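Long-range contacts in cryptic loci regulator 2 (Schizosaccharomyces pombe 972h-, PDB 5IKJ), which promotes transcriptional silencing upstream of histone deacetylases and is required for nucleosome positioning at heterochromatic loci and for silencing by the SHREC complex: residues C59-Q65 with F139-L144; H66-G70 with L362-P366; N150-R156 with R167-G173; H174-F180 with C206-S210. One frame throughout, in Å; residues are numbered along the deposited sequence.

Interaction 1 of 4, residues C59-Q65 with F139-L144; sequences CGRLLAQ and FENYYL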
# COMPACT_ATOMS: atom_id res chain seq x y z
N CYS A 59 8.84 -8.18 -21.85
CA CYS A 59 7.91 -8.91 -20.99
C CYS A 59 8.55 -9.24 -19.65
O CYS A 59 7.96 -9.03 -18.59
CB CYS A 59 7.43 -10.18 -21.69
SG CYS A 59 6.30 -9.91 -23.06
N GLY A 60 9.78 -9.77 -19.68
CA GLY A 60 10.43 -10.17 -18.45
C GLY A 60 10.74 -9.01 -17.53
O GLY A 60 10.53 -9.09 -16.32
N ARG A 61 11.25 -7.91 -18.08
CA ARG A 61 11.57 -6.75 -17.25
C ARG A 61 10.31 -6.19 -16.60
O ARG A 61 10.28 -5.94 -15.39
CB ARG A 61 12.26 -5.66 -18.08
CG ARG A 61 12.48 -4.37 -17.30
CD ARG A 61 13.25 -3.32 -18.08
NE ARG A 61 12.44 -2.69 -19.12
CZ ARG A 61 12.41 -3.08 -20.39
NH1 ARG A 61 11.64 -2.44 -21.26
NH2 ARG A 61 13.15 -4.10 -20.81
N LEU A 62 9.26 -5.97 -17.39
CA LEU A 62 8.06 -5.33 -16.88
C LEU A 62 7.26 -6.28 -15.99
O LEU A 62 6.68 -5.85 -14.99
CB LEU A 62 7.20 -4.82 -18.04
CG LEU A 62 7.90 -3.73 -18.87
CD1 LEU A 62 7.12 -3.42 -20.14
CD2 LEU A 62 8.09 -2.46 -18.04
N LEU A 63 7.22 -7.57 -16.34
CA LEU A 63 6.66 -8.55 -15.43
C LEU A 63 7.40 -8.54 -14.10
O LEU A 63 6.78 -8.47 -13.03
CB LEU A 63 6.71 -9.95 -16.06
CG LEU A 63 6.10 -11.08 -15.23
CD1 LEU A 63 4.64 -10.78 -14.91
CD2 LEU A 63 6.23 -12.42 -15.94
N ALA A 64 8.73 -8.58 -14.15
CA ALA A 64 9.52 -8.57 -12.92
C ALA A 64 9.25 -7.33 -12.09
O ALA A 64 9.09 -7.41 -10.87
CB ALA A 64 11.01 -8.67 -13.25
N GLN A 65 9.19 -6.16 -12.74
CA GLN A 65 8.89 -4.93 -12.03
C GLN A 65 7.46 -4.90 -11.52
O GLN A 65 7.15 -4.11 -10.62
CB GLN A 65 9.15 -3.72 -12.93
CG GLN A 65 10.62 -3.55 -13.31
CD GLN A 65 10.83 -2.53 -14.41
OE1 GLN A 65 9.87 -1.93 -14.90
NE2 GLN A 65 12.08 -2.32 -14.79
N PHE A 139 15.75 -5.21 -11.99
CA PHE A 139 14.80 -5.96 -12.81
C PHE A 139 14.94 -5.67 -14.30
O PHE A 139 14.29 -6.35 -15.10
CB PHE A 139 13.38 -5.67 -12.34
CG PHE A 139 13.18 -5.85 -10.86
CD1 PHE A 139 13.36 -7.09 -10.28
CD2 PHE A 139 12.83 -4.78 -10.06
CE1 PHE A 139 13.20 -7.27 -8.92
CE2 PHE A 139 12.66 -4.95 -8.70
CZ PHE A 139 12.84 -6.19 -8.13
N GLU A 140 15.76 -4.69 -14.68
CA GLU A 140 15.99 -4.43 -16.10
C GLU A 140 16.69 -5.59 -16.79
O GLU A 140 16.73 -5.61 -18.03
CB GLU A 140 16.82 -3.15 -16.27
CG GLU A 140 16.09 -1.88 -15.85
CD GLU A 140 16.68 -0.63 -16.46
OE1 GLU A 140 17.93 -0.52 -16.51
OE2 GLU A 140 15.91 0.24 -16.91
N ASN A 141 17.24 -6.55 -16.04
CA ASN A 141 17.94 -7.68 -16.63
C ASN A 141 17.05 -8.90 -16.84
O ASN A 141 17.39 -9.76 -17.65
CB ASN A 141 19.13 -8.08 -15.75
CG ASN A 141 20.37 -7.27 -16.04
OD1 ASN A 141 20.29 -6.09 -16.39
ND2 ASN A 141 21.53 -7.90 -15.91
N TYR A 142 15.93 -8.99 -16.13
CA TYR A 142 15.06 -10.15 -16.26
C TYR A 142 14.53 -10.26 -17.69
O TYR A 142 14.43 -9.28 -18.42
CB TYR A 142 13.89 -10.07 -15.27
CG TYR A 142 14.28 -10.25 -13.82
CD1 TYR A 142 15.21 -9.42 -13.22
CD2 TYR A 142 13.70 -11.25 -13.05
CE1 TYR A 142 15.56 -9.58 -11.89
CE2 TYR A 142 14.04 -11.42 -11.72
CZ TYR A 142 14.97 -10.58 -11.15
OH TYR A 142 15.32 -10.73 -9.83
N TYR A 143 14.18 -11.49 -18.07
CA TYR A 143 13.68 -11.74 -19.41
C TYR A 143 12.95 -13.08 -19.42
O TYR A 143 13.27 -13.97 -18.63
CB TYR A 143 14.81 -11.74 -20.44
CG TYR A 143 15.64 -13.00 -20.43
CD1 TYR A 143 16.71 -13.15 -19.55
CD2 TYR A 143 15.37 -14.04 -21.31
CE1 TYR A 143 17.47 -14.30 -19.54
CE2 TYR A 143 16.13 -15.20 -21.30
CZ TYR A 143 17.18 -15.32 -20.42
OH TYR A 143 17.93 -16.47 -20.41
N LEU A 144 11.97 -13.20 -20.31
CA LEU A 144 11.24 -14.45 -20.47
C LEU A 144 12.13 -15.48 -21.14
O LEU A 144 12.52 -15.32 -22.30
CB LEU A 144 9.97 -14.21 -21.29
CG LEU A 144 8.65 -14.18 -20.51
CD1 LEU A 144 8.71 -13.17 -19.38
CD2 LEU A 144 7.50 -13.87 -21.45
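Gly-60 lets the segment 139-144 lie directly on the helix surface: its CA is 3.7 Å from the CA of Tyr-143, a spacing that leaves no room for a side chain. This is the tight part of the contact. The branch CD1 of Leu-144 reaches back over the same glycine, 3.6 Å from Gly-60 CA, while its other branch, CD2, lies 3.7 Å from CB of Cys-59. One turn further on, Ala-64 presents a single methyl that fills the gap between two aromatic residues, with CB 3.7 Å from CG of Tyr-142 and 3.9 Å from CB of Phe-139. Small residues at 60 and 64, four apart on helix 50-67, thus make the shallow groove into which the chain settles just as it enters the short strand 143-144, which pairs in parallel with strand 14-17. The Tyr-142 ring runs on past the methyl and its hydroxyl bonds to the carbonyl of Thr-136. Toward solvent long chains take over, touching through their methylenes while their polar ends stay unjoined across the contact. Arg-61, extended through CG (chi1 174°) before bending at chi3, lies alongside Glu-140; its CD is 3.6 Å from Glu-140 CA, but Arg-61 NE is 5.1 Å from Glu-140 OE2. Gln-65 crosses Phe-139 with its CG against the CB of that residue, amide and ring planes 70° apart.

Interaction 2 of 4, residues H66-G70 with L362-P366; sequences HVFGG and LTVLP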
# COMPACT_ATOMS: atom_id res chain seq x y z
N HIS A 66 6.58 -5.74 -12.06
CA HIS A 66 5.21 -5.81 -11.58
C HIS A 66 5.10 -6.77 -10.40
O HIS A 66 4.58 -6.40 -9.34
CB HIS A 66 4.28 -6.24 -12.71
CG HIS A 66 2.85 -5.86 -12.51
ND1 HIS A 66 1.90 -6.00 -13.50
CD2 HIS A 66 2.20 -5.36 -11.43
CE1 HIS A 66 0.73 -5.59 -13.04
NE2 HIS A 66 0.89 -5.19 -11.79
N VAL A 67 5.60 -7.99 -10.56
CA VAL A 67 5.45 -9.00 -9.50
C VAL A 67 6.28 -8.62 -8.28
O VAL A 67 5.83 -8.77 -7.14
CB VAL A 67 5.85 -10.39 -10.03
CG1 VAL A 67 5.47 -11.46 -9.01
CG2 VAL A 67 5.18 -10.67 -11.35
N PHE A 68 7.50 -8.12 -8.50
CA PHE A 68 8.38 -7.73 -7.41
C PHE A 68 8.39 -6.23 -7.18
O PHE A 68 9.35 -5.70 -6.60
CB PHE A 68 9.80 -8.24 -7.69
CG PHE A 68 9.87 -9.72 -7.90
CD1 PHE A 68 9.51 -10.60 -6.90
CD2 PHE A 68 10.30 -10.24 -9.12
CE1 PHE A 68 9.58 -11.96 -7.09
CE2 PHE A 68 10.37 -11.61 -9.31
CZ PHE A 68 10.01 -12.47 -8.30
N GLY A 69 7.35 -5.53 -7.62
CA GLY A 69 7.26 -4.10 -7.42
C GLY A 69 5.82 -3.61 -7.40
O GLY A 69 5.17 -3.63 -6.35
N GLY A 70 5.32 -3.18 -8.55
CA GLY A 70 3.97 -2.66 -8.65
C GLY A 70 3.90 -1.17 -8.36
O GLY A 70 4.76 -0.58 -7.71
N LEU A 362 12.95 -10.11 -1.37
CA LEU A 362 12.18 -9.39 -2.37
C LEU A 362 10.74 -9.19 -1.90
O LEU A 362 10.16 -10.05 -1.22
CB LEU A 362 12.19 -10.14 -3.71
CG LEU A 362 13.50 -10.17 -4.50
CD1 LEU A 362 13.26 -10.81 -5.86
CD2 LEU A 362 14.09 -8.77 -4.67
N THR A 363 10.18 -8.05 -2.26
CA THR A 363 8.79 -7.73 -1.96
C THR A 363 7.91 -8.29 -3.07
O THR A 363 8.03 -7.90 -4.23
CB THR A 363 8.59 -6.22 -1.83
OG1 THR A 363 9.41 -5.71 -0.77
CG2 THR A 363 7.13 -5.88 -1.54
N VAL A 364 7.02 -9.22 -2.71
CA VAL A 364 6.14 -9.88 -3.67
C VAL A 364 4.78 -9.21 -3.61
O VAL A 364 4.17 -9.11 -2.54
CB VAL A 364 6.04 -11.39 -3.40
CG1 VAL A 364 5.19 -12.06 -4.47
CG2 VAL A 364 7.42 -12.01 -3.34
N LEU A 365 4.30 -8.77 -4.77
CA LEU A 365 3.05 -8.02 -4.84
C LEU A 365 1.87 -8.97 -4.70
O LEU A 365 1.69 -9.85 -5.55
CB LEU A 365 2.97 -7.29 -6.17
CG LEU A 365 1.79 -6.35 -6.42
CD1 LEU A 365 1.84 -5.16 -5.47
CD2 LEU A 365 1.82 -5.90 -7.87
N PRO A 366 1.05 -8.84 -3.66
CA PRO A 366 -0.11 -9.72 -3.53
C PRO A 366 -1.26 -9.27 -4.42
O PRO A 366 -1.47 -8.07 -4.66
CB PRO A 366 -0.48 -9.60 -2.05
CG PRO A 366 -0.10 -8.21 -1.71
CD PRO A 366 1.13 -7.89 -2.54
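Phe-68 carries its ring under the end of Leu-362, whose CD1 sits 4.0 Å from the ring centroid and 15° off the normal, a CH-pi contact made over the face. At the edge of the same ring, near its plane, Val-364 brings CG2 to 4.3 Å from Phe-68 CE1, and the carbonyl of Thr-363 also approaches there. A large flat residue suits the place because face and rim can be packed by different aliphatic groups at once; Phe-353 adds an edge-to-face ring contact. The backbone beneath is close as well, with CA of Phe-68 3.2 Å from O of Thr-363 in a CA-H...O contact. Helix 50-67 ends here, Phe-68 being the first residue to leave helical angles, and the carbonyl of Val-67 is given to the irregular segment 362-366: Leu-365 N donates to Val-67 O over 2.8 Å, at 163° about the hydrogen and nearly in line with the carbonyl bond. The helix terminus is therefore joined to a loop almost 300 residues later in the chain. Leu-365 then turns its side chain back across the helix end. With CG anti to its backbone N (chi1 -175°), it places CD2 3.6 Å from CD2 of the His-66 ring, and CD1 3.8 Å from the Gly-69 carbonyl oxygen. His-66 offers this leucine carbon while its NE2 bonds to Glu-225 and its ring stacks on Tyr-191. Gly-70 has backbone angles that favour glycine, and its CA lies 4.0 Å from Leu-365 CD2.

Interaction 3 of 4, residues N150-R156 with R167-G173; sequences NYQLYQR and REFWLYG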
# COMPACT_ATOMS: atom_id res chain seq x y z
N ASN A 150 2.14 -22.53 -26.25
CA ASN A 150 1.10 -22.40 -27.27
C ASN A 150 0.86 -20.96 -27.71
O ASN A 150 -0.12 -20.71 -28.42
CB ASN A 150 -0.24 -23.00 -26.81
CG ASN A 150 -0.23 -24.52 -26.86
OD1 ASN A 150 0.82 -25.15 -26.85
ND2 ASN A 150 -1.42 -25.11 -26.92
N TYR A 151 1.71 -20.01 -27.33
CA TYR A 151 1.65 -18.66 -27.86
C TYR A 151 2.69 -18.50 -28.97
O TYR A 151 3.81 -19.01 -28.86
CB TYR A 151 1.89 -17.62 -26.77
CG TYR A 151 0.67 -17.31 -25.93
CD1 TYR A 151 0.30 -18.13 -24.87
CD2 TYR A 151 -0.13 -16.20 -26.20
CE1 TYR A 151 -0.82 -17.86 -24.11
CE2 TYR A 151 -1.25 -15.92 -25.44
CZ TYR A 151 -1.59 -16.75 -24.40
OH TYR A 151 -2.70 -16.48 -23.64
N GLN A 152 2.31 -17.79 -30.03
CA GLN A 152 3.16 -17.61 -31.20
C GLN A 152 3.23 -16.13 -31.55
O GLN A 152 2.20 -15.45 -31.64
CB GLN A 152 2.63 -18.40 -32.40
CG GLN A 152 3.54 -18.37 -33.62
CD GLN A 152 4.87 -19.05 -33.38
OE1 GLN A 152 5.93 -18.42 -33.48
NE2 GLN A 152 4.84 -20.33 -33.05
N LEU A 153 4.45 -15.62 -31.73
CA LEU A 153 4.68 -14.23 -32.06
C LEU A 153 4.80 -14.04 -33.57
O LEU A 153 5.22 -14.94 -34.29
CB LEU A 153 5.96 -13.73 -31.37
CG LEU A 153 6.32 -12.25 -31.54
CD1 LEU A 153 5.32 -11.35 -30.84
CD2 LEU A 153 7.73 -12.00 -31.03
N TYR A 154 4.42 -12.85 -34.03
CA TYR A 154 4.42 -12.55 -35.46
C TYR A 154 4.78 -11.08 -35.67
O TYR A 154 4.54 -10.24 -34.80
CB TYR A 154 3.06 -12.82 -36.11
CG TYR A 154 2.62 -14.26 -36.08
CD1 TYR A 154 2.03 -14.80 -34.94
CD2 TYR A 154 2.78 -15.08 -37.18
CE1 TYR A 154 1.61 -16.11 -34.91
CE2 TYR A 154 2.37 -16.40 -37.16
CZ TYR A 154 1.79 -16.91 -36.02
OH TYR A 154 1.38 -18.22 -35.99
N GLN A 155 5.36 -10.79 -36.83
CA GLN A 155 5.50 -9.43 -37.33
C GLN A 155 4.45 -9.21 -38.42
O GLN A 155 4.34 -10.02 -39.35
CB GLN A 155 6.90 -9.19 -37.90
CG GLN A 155 7.19 -7.72 -38.21
CD GLN A 155 8.59 -7.50 -38.76
OE1 GLN A 155 9.49 -7.08 -38.03
NE2 GLN A 155 8.77 -7.78 -40.04
N ARG A 156 3.69 -8.13 -38.31
CA ARG A 156 2.67 -7.79 -39.30
C ARG A 156 2.99 -6.44 -39.92
O ARG A 156 3.26 -5.47 -39.20
CB ARG A 156 1.27 -7.76 -38.68
CG ARG A 156 0.17 -7.84 -39.73
CD ARG A 156 -1.21 -7.73 -39.12
NE ARG A 156 -1.60 -6.34 -38.89
CZ ARG A 156 -2.61 -5.70 -39.49
NH1 ARG A 156 -2.86 -4.44 -39.19
NH2 ARG A 156 -3.37 -6.32 -40.38
N ARG A 167 5.35 -1.17 -38.23
CA ARG A 167 5.21 -2.60 -38.00
C ARG A 167 4.53 -2.87 -36.67
O ARG A 167 4.69 -2.12 -35.70
CB ARG A 167 6.58 -3.28 -38.01
CG ARG A 167 6.81 -4.22 -39.18
CD ARG A 167 7.01 -3.46 -40.48
NE ARG A 167 7.42 -4.34 -41.57
CZ ARG A 167 8.68 -4.66 -41.85
NH1 ARG A 167 9.68 -4.17 -41.13
NH2 ARG A 167 8.94 -5.48 -42.86
N GLU A 168 3.75 -3.95 -36.63
CA GLU A 168 3.10 -4.41 -35.42
C GLU A 168 3.50 -5.85 -35.14
O GLU A 168 3.70 -6.65 -36.06
CB GLU A 168 1.57 -4.31 -35.54
CG GLU A 168 1.07 -2.88 -35.62
CD GLU A 168 -0.43 -2.79 -35.82
OE1 GLU A 168 -1.10 -3.84 -35.76
OE2 GLU A 168 -0.94 -1.67 -36.03
N PHE A 169 3.62 -6.18 -33.86
CA PHE A 169 4.03 -7.51 -33.42
C PHE A 169 2.85 -8.17 -32.71
O PHE A 169 2.50 -7.78 -31.59
CB PHE A 169 5.26 -7.43 -32.52
CG PHE A 169 6.45 -6.79 -33.19
CD1 PHE A 169 7.27 -7.53 -34.02
CD2 PHE A 169 6.73 -5.45 -32.99
CE1 PHE A 169 8.36 -6.94 -34.64
CE2 PHE A 169 7.82 -4.86 -33.60
CZ PHE A 169 8.63 -5.61 -34.43
N TRP A 170 2.24 -9.16 -33.36
CA TRP A 170 1.03 -9.80 -32.87
C TRP A 170 1.36 -11.12 -32.20
O TRP A 170 2.17 -11.91 -32.71
CB TRP A 170 0.04 -10.03 -34.01
CG TRP A 170 -0.59 -8.78 -34.53
CD1 TRP A 170 -0.19 -7.49 -34.31
CD2 TRP A 170 -1.75 -8.69 -35.37
NE1 TRP A 170 -1.03 -6.61 -34.95
CE2 TRP A 170 -1.99 -7.32 -35.61
CE3 TRP A 170 -2.61 -9.64 -35.93
CZ2 TRP A 170 -3.06 -6.88 -36.39
CZ3 TRP A 170 -3.67 -9.20 -36.71
CH2 TRP A 170 -3.88 -7.83 -36.93
N LEU A 171 0.73 -11.37 -31.05
CA LEU A 171 0.89 -12.62 -30.31
C LEU A 171 -0.45 -13.34 -30.29
O LEU A 171 -1.40 -12.87 -29.66
CB LEU A 171 1.39 -12.35 -28.89
CG LEU A 171 1.78 -13.59 -28.09
CD1 LEU A 171 3.10 -14.16 -28.58
CD2 LEU A 171 1.84 -13.27 -26.60
N TYR A 172 -0.52 -14.48 -30.98
CA TYR A 172 -1.70 -15.33 -30.94
C TYR A 172 -1.55 -16.40 -29.86
O TYR A 172 -0.46 -16.66 -29.36
CB TYR A 172 -1.93 -16.00 -32.30
CG TYR A 172 -2.53 -15.09 -33.36
CD1 TYR A 172 -1.72 -14.25 -34.12
CD2 TYR A 172 -3.89 -15.10 -33.61
CE1 TYR A 172 -2.27 -13.43 -35.09
CE2 TYR A 172 -4.45 -14.28 -34.58
CZ TYR A 172 -3.63 -13.45 -35.32
OH TYR A 172 -4.17 -12.63 -36.29
N GLY A 173 -2.68 -17.02 -29.51
CA GLY A 173 -2.69 -18.05 -28.50
C GLY A 173 -3.84 -17.91 -27.52
O GLY A 173 -4.28 -18.89 -26.91
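Arg-156 meets Glu-168 at its root and tip and Trp-170 in between. Its CB lies 3.7 Å from the Glu-168 carbonyl oxygen. With CG anti to the backbone N (chi1 -162°), the chain bends at chi3, laying CD over the six-membered ring of Trp-170, 3.4 Å from its centroid. NE and CZ follow over CZ2 and CH2, the planes 20° apart; NE is modelled closer than normal packing allows, so its height is doubtful. At the tip, NH1 makes a long (3.9 Å) salt bridge to Glu-168 OE1. That oxygen also accepts from Trp-170 NE1 at 2.9 Å through its anti lone pair, which helps to hold the indole's rotation. A long cationic chain offers methylene to the ring and charge to the carboxylate. Further along this face, Tyr-172 meets the face of Tyr-154 edge-on but offset, planes at 85°. On the other, Leu-153 and Leu-171 pack on Tyr-55 of helix 50-67. Gly-173 CA makes a CH-pi contact over the Tyr-151 ring, where a side chain would collide. Paired backbone bonds from Gln-152/Tyr-172 to Arg-156/Glu-168, the one from Tyr-154 N to Trp-170 O weak, make this an antiparallel beta hairpin, extended by strand 42-44 into a three-stranded sheet.

Interaction 4 of 4, residues H174-F180 with C206-S210; sequences HPSGRPF and CVLCS. With ZN (zinc ion), chain C.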
# COMPACT_ATOMS: atom_id res chain seq x y z
N HIS A 174 -4.35 -16.69 -27.37
CA HIS A 174 -5.42 -16.44 -26.41
C HIS A 174 -6.66 -17.25 -26.79
O HIS A 174 -7.00 -17.33 -27.98
CB HIS A 174 -5.74 -14.95 -26.35
CG HIS A 174 -6.63 -14.57 -25.21
ND1 HIS A 174 -8.00 -14.57 -25.29
CD2 HIS A 174 -6.33 -14.17 -23.94
CE1 HIS A 174 -8.51 -14.19 -24.13
NE2 HIS A 174 -7.52 -13.94 -23.30
N PRO A 175 -7.36 -17.84 -25.82
CA PRO A 175 -8.51 -18.70 -26.17
C PRO A 175 -9.56 -18.03 -27.04
O PRO A 175 -10.26 -18.72 -27.79
CB PRO A 175 -9.09 -19.07 -24.79
CG PRO A 175 -7.94 -18.97 -23.86
CD PRO A 175 -7.08 -17.85 -24.37
N SER A 176 -9.69 -16.70 -26.97
CA SER A 176 -10.69 -16.02 -27.79
C SER A 176 -10.39 -16.10 -29.28
O SER A 176 -11.26 -15.77 -30.09
CB SER A 176 -10.79 -14.55 -27.37
OG SER A 176 -9.61 -13.83 -27.72
N GLY A 177 -9.19 -16.54 -29.66
CA GLY A 177 -8.79 -16.56 -31.05
C GLY A 177 -8.24 -15.25 -31.57
O GLY A 177 -7.89 -15.18 -32.75
N ARG A 178 -8.15 -14.21 -30.72
CA ARG A 178 -7.69 -12.92 -31.17
C ARG A 178 -6.25 -12.67 -30.72
O ARG A 178 -5.81 -13.19 -29.69
CB ARG A 178 -8.59 -11.81 -30.62
CG ARG A 178 -9.99 -11.84 -31.18
CD ARG A 178 -10.87 -10.76 -30.60
NE ARG A 178 -12.26 -10.92 -31.03
CZ ARG A 178 -13.18 -9.97 -30.97
NH1 ARG A 178 -12.87 -8.76 -30.51
NH2 ARG A 178 -14.41 -10.22 -31.38
N PRO A 179 -5.50 -11.88 -31.48
CA PRO A 179 -4.11 -11.60 -31.10
C PRO A 179 -4.00 -10.44 -30.13
O PRO A 179 -4.87 -9.57 -30.06
CB PRO A 179 -3.46 -11.23 -32.44
CG PRO A 179 -4.58 -10.60 -33.21
CD PRO A 179 -5.84 -11.32 -32.80
N PHE A 180 -2.92 -10.45 -29.36
CA PHE A 180 -2.45 -9.26 -28.66
C PHE A 180 -1.60 -8.46 -29.64
O PHE A 180 -0.52 -8.92 -30.03
CB PHE A 180 -1.65 -9.61 -27.41
CG PHE A 180 -2.48 -10.18 -26.28
CD1 PHE A 180 -3.19 -9.35 -25.44
CD2 PHE A 180 -2.53 -11.55 -26.06
CE1 PHE A 180 -3.94 -9.87 -24.40
CE2 PHE A 180 -3.28 -12.07 -25.02
CZ PHE A 180 -3.98 -11.23 -24.19
N CYS A 206 -6.64 -7.70 -18.97
CA CYS A 206 -6.21 -7.55 -20.35
C CYS A 206 -7.41 -7.31 -21.27
O CYS A 206 -8.56 -7.57 -20.92
CB CYS A 206 -5.44 -8.78 -20.82
SG CYS A 206 -6.44 -10.04 -21.65
N VAL A 207 -7.12 -6.81 -22.47
CA VAL A 207 -8.18 -6.36 -23.37
C VAL A 207 -9.01 -7.53 -23.86
O VAL A 207 -10.22 -7.38 -24.10
CB VAL A 207 -7.58 -5.58 -24.56
CG1 VAL A 207 -8.69 -4.85 -25.31
CG2 VAL A 207 -6.51 -4.60 -24.10
N LEU A 208 -8.41 -8.71 -24.00
CA LEU A 208 -9.12 -9.84 -24.60
C LEU A 208 -10.01 -10.56 -23.60
O LEU A 208 -10.99 -11.20 -24.00
CB LEU A 208 -8.11 -10.81 -25.23
CG LEU A 208 -7.25 -10.24 -26.36
CD1 LEU A 208 -6.33 -11.31 -26.92
CD2 LEU A 208 -8.11 -9.65 -27.48
N CYS A 209 -9.69 -10.48 -22.31
CA CYS A 209 -10.56 -11.05 -21.29
C CYS A 209 -11.59 -10.05 -20.77
O CYS A 209 -12.67 -10.45 -20.34
CB CYS A 209 -9.74 -11.56 -20.10
SG CYS A 209 -8.43 -12.72 -20.54
N SER A 210 -11.28 -8.75 -20.83
CA SER A 210 -12.12 -7.73 -20.22
C SER A 210 -12.84 -6.84 -21.22
O SER A 210 -13.82 -6.19 -20.85
CB SER A 210 -11.27 -6.84 -19.29
OG SER A 210 -10.77 -7.58 -18.20
ZN ZN C . -6.35 -11.75 -19.99
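Leu-208 makes a CH-pi contact with each of two rings, His-174 and Phe-180. Its CB lies over the centre of the His-174 imidazole, 3.7 Å from the centroid, while its CD1 sits over the centre of the Phe-180 ring at 3.6 Å. Leucine is long enough for CB and a terminal methyl to serve a ring each, and CD2 meets CB of Arg-178 at 3.8 Å. Sulfur contacts follow: Cys-206 SG stands at the edge of the Phe-180 ring, 3.7 Å from CE1. Among polar contacts, His-174 NE2 donates to Cys-209 SG over 3.2 Å at 161°, the sulfur in the imidazole plane; this may ease the negative charge of a zinc-bound thiolate. The other ring nitrogen, ND1, accepts from Ser-176 N and shares a hydrogen bond with Ser-176 OG, so these bonds, within the type I turn from His-174 to Gly-177, help to hold the imidazole. Cys-206 SG accepts from Cys-209 N at 3.3 Å, capping the helix start. Metal bonds complete the set, Cys-206 SG and Cys-209 SG each 2.4 Å from zinc, with His-189 and Cys-204 as remaining ligands. His-174 is thus a second-shell residue of a three-cysteine, one-histidine zinc site containing a CxxC pair.

Overall arrangement
Helix 50-67 carries interactions 1 and 2, whose centres are 12 Å apart: the Gln-65 carbonyl probably accepts from Gly-70 N at 2.9 Å, and Phe-139 CZ packs on Phe-68 CB at 3.7 Å. Interactions 3 and 4 form a second pair, also centred 12 Å apart, where Phe-180 N probably bonds to Leu-171 O at 2.9 Å and Pro-179 lies against Trp-170 and Tyr-172. Interaction 4 supplies two of the four zinc ligands; the side chain of Tyr-151 is about 7 Å from zinc and touches its ligand His-189, and those of Leu-63 and His-66 are about 12 Å away. Interaction 2 also meets another protein chain, whereas none touches interactions 3 and 4.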